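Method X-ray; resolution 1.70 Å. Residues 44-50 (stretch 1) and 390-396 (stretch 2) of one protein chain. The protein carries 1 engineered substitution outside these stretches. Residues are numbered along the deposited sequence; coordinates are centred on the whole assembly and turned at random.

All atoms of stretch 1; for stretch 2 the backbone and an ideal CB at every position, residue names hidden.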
# COMPACT_ATOMS: atom_id res chain seq x y z
N VAL A 44 -14.09 4.24 2.79
CA VAL A 44 -12.73 4.71 3.01
C VAL A 44 -12.60 5.41 4.35
O VAL A 44 -11.60 5.24 5.06
CB VAL A 44 -12.28 5.62 1.86
CG1 VAL A 44 -10.92 6.25 2.19
CG2 VAL A 44 -12.17 4.78 0.58
N LYS A 45 -13.58 6.24 4.72
CA LYS A 45 -13.53 6.88 6.03
C LYS A 45 -13.52 5.84 7.15
O LYS A 45 -12.76 5.97 8.12
CB LYS A 45 -14.71 7.83 6.20
CG LYS A 45 -14.67 8.62 7.51
CD LYS A 45 -15.77 9.68 7.52
CE LYS A 45 -15.82 10.43 8.85
NZ LYS A 45 -14.68 11.39 9.02
N ASP A 46 -14.31 4.78 7.02
CA ASP A 46 -14.40 3.77 8.07
C ASP A 46 -13.11 2.97 8.19
O ASP A 46 -12.81 2.45 9.27
CB ASP A 46 -15.59 2.83 7.81
CG ASP A 46 -15.99 2.06 9.05
OD1 ASP A 46 -16.23 2.72 10.09
OD2 ASP A 46 -16.08 0.81 8.98
N MET A 47 -12.36 2.84 7.10
CA MET A 47 -11.03 2.24 7.18
C MET A 47 -10.14 2.97 8.17
O MET A 47 -9.27 2.34 8.78
CB MET A 47 -10.37 2.22 5.82
CG MET A 47 -11.05 1.28 4.81
SD MET A 47 -10.41 1.47 3.13
CE MET A 47 -8.72 0.88 3.36
N LYS A 48 -10.31 4.29 8.29
CA LYS A 48 -9.77 5.12 9.36
C LYS A 48 -8.28 5.39 9.20
O LYS A 48 -7.87 6.51 8.90
CB LYS A 48 -10.03 4.51 10.74
CG LYS A 48 -9.59 5.44 11.89
CD LYS A 48 -9.67 4.80 13.23
CE LYS A 48 -8.98 5.63 14.31
NZ LYS A 48 -8.97 4.90 15.62
N ILE A 49 -7.47 4.37 9.43
CA ILE A 49 -6.03 4.48 9.31
C ILE A 49 -5.49 3.06 9.32
O ILE A 49 -6.00 2.19 10.03
CB ILE A 49 -5.41 5.34 10.42
CG1 ILE A 49 -3.90 5.52 10.16
CG2 ILE A 49 -5.68 4.73 11.80
CD1 ILE A 49 -3.32 6.68 10.87
N GLY A 50 -4.43 2.84 8.54
CA GLY A 50 -3.90 1.52 8.32
C GLY A 50 -2.48 1.34 8.79
O GLY A 50 -1.71 2.29 8.97
N UNK A 390 -0.03 10.65 17.37
CA UNK A 390 -0.16 11.79 16.46
C UNK A 390 -1.11 11.47 15.32
O UNK A 390 -1.94 12.31 14.94
CB UNK A 390 1.21 12.19 15.90
N UNK A 391 -1.01 10.26 14.77
CA UNK A 391 -1.90 9.87 13.69
C UNK A 391 -3.31 9.68 14.21
O UNK A 391 -4.27 10.08 13.56
CB UNK A 391 -1.40 8.59 13.01
N UNK A 392 -3.45 9.07 15.39
CA UNK A 392 -4.79 8.75 15.86
C UNK A 392 -5.59 10.00 16.17
O UNK A 392 -6.83 9.98 16.08
CB UNK A 392 -4.72 7.86 17.10
N UNK A 393 -4.91 11.08 16.55
CA UNK A 393 -5.57 12.34 16.86
C UNK A 393 -6.37 12.86 15.67
O UNK A 393 -7.42 13.48 15.86
CB UNK A 393 -4.54 13.38 17.29
N UNK A 394 -5.91 12.60 14.45
CA UNK A 394 -6.50 13.17 13.25
C UNK A 394 -7.07 12.15 12.27
O UNK A 394 -7.60 12.55 11.24
CB UNK A 394 -5.45 14.02 12.53
N UNK A 395 -7.01 10.85 12.58
CA UNK A 395 -7.41 9.85 11.60
C UNK A 395 -8.92 9.72 11.41
O UNK A 395 -9.38 9.39 10.30
CB UNK A 395 -6.84 8.49 12.01
N UNK A 396 -9.72 9.92 12.45
CA UNK A 396 -11.14 9.64 12.35
C UNK A 396 -11.79 10.55 11.32
O UNK A 396 -12.63 10.09 10.52
OXT UNK A 396 -11.54 11.76 11.28
CB UNK A 396 -11.82 9.80 13.71

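Position 390 is helical, and its ideal CB has nothing of stretch 1 within 5.5 Å, so this contact sets no requirement and almost any helix-compatible residue would do. The deposited residue is Ala390, which takes no part in the contact.

At position 391 the CA-to-CB bond points toward stretch 1, and the ideal CB already lies 3.5 Å from Ile49 CD1. A methyl group that close offers no hydrogen-bonding partner, so an apolar side chain is favoured. Alanine would fit, and so would a longer, flexible chain that can run alongside the methyl; a beta-branched residue would have to place its second branch with care. The residue is Met391. Met391 CB makes the 3.5 Å contact with Ile49 CD1, and with chi1 m and chi2 t the unbranched chain continues past the isoleucine.

At position 392 the CA-to-CB bond points sideways, and the ideal CB is 5.4 Å from Lys48 NZ. Two different features of stretch 1 are within reach of a longer side chain: the ammonium group of Lys48 and the CG2 methyl of Ile49. An acidic side chain could answer the first, leucine or methionine the second. The residue is Met392, whose m, m, t conformation brings its end nearer than its CB direction suggests. Met392 CE packs 3.8 Å from Ile49 CG2, while Met392 SD lies 4.0 Å from Lys48 NZ, a proximity rather than a bond. The polar link comes instead from the backbone: a water donates to Met392 O at 2.8 Å and weakly accepts from Lys48 NZ at 3.2 Å.

Positions 393 and 394 have no part of stretch 1 within 5.5 Å of their ideal CB atoms, so size, charge and aromaticity are all permitted. They are Lys393 and Tyr394, and neither side chain touches stretch 1.

Position 395 is also tightly constrained. Its CB points toward stretch 1, with its ideal position 3.8 Å from both Ile49 CB and Lys48 O. There is little room directly ahead, which favours a small side chain such as alanine or perhaps serine. Ala395 meets the demand: Ala395 CB packs 3.8 Å from Ile49 CB and 4.1 Å from Lys48 CG.

Position 396 ends the chain. Its CB points away from stretch 1, 5.1 Å from Lys48 CE in the ideal geometry, so a long polar or charged side chain could extend freely. What stretch 1 addresses here is the terminal carboxylate, which any residue type would supply. The residue is Arg396; its CA-to-CB bond points away, and its side chain forms no bond to stretch 1. Extended through chi3, Lys45 brings its end round to the carboxylate: NZ donates a hydrogen bond to Arg396 O at 2.9 Å, and a long salt bridge joins Lys45 NZ to Arg396 OXT at 3.9 Å. A water reinforces the link, donating to Lys45 O at 2.7 Å and to Arg396 O at 2.8 Å.

Stretch 2 (390-396) AMMKYAR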
# COMPACT_ATOMS: atom_id res chain seq x y z
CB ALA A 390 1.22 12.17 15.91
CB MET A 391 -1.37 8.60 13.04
CG MET A 391 -0.02 8.83 12.39
SD MET A 391 0.48 7.49 11.33
CE MET A 391 0.84 6.20 12.54
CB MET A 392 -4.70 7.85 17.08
CG MET A 392 -4.11 6.52 16.79
SD MET A 392 -5.03 5.64 15.51
CE MET A 392 -3.77 4.44 15.07
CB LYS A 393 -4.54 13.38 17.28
CG LYS A 393 -5.12 14.72 17.68
CD LYS A 393 -4.02 15.63 18.23
CE LYS A 393 -4.54 17.03 18.58
NZ LYS A 393 -5.58 16.99 19.63
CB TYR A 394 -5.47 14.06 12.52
CG TYR A 394 -5.06 15.23 13.40
CD1 TYR A 394 -5.92 16.27 13.60
CD2 TYR A 394 -3.82 15.25 14.04
CE1 TYR A 394 -5.57 17.35 14.42
CE2 TYR A 394 -3.46 16.33 14.88
CZ TYR A 394 -4.33 17.37 15.05
OH TYR A 394 -4.02 18.45 15.88
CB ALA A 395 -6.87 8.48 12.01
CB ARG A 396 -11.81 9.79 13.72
CG ARG A 396 -13.24 9.29 13.75
CD ARG A 396 -13.95 9.70 15.04
NE ARG A 396 -14.24 11.13 15.03
CZ ARG A 396 -15.33 11.68 14.50
NH1 ARG A 396 -16.25 10.92 13.92
NH2 ARG A 396 -15.49 12.99 14.54
O HOH W 1 -13.05 7.33 10.42
O HOH W 2 -8.44 7.82 16.82
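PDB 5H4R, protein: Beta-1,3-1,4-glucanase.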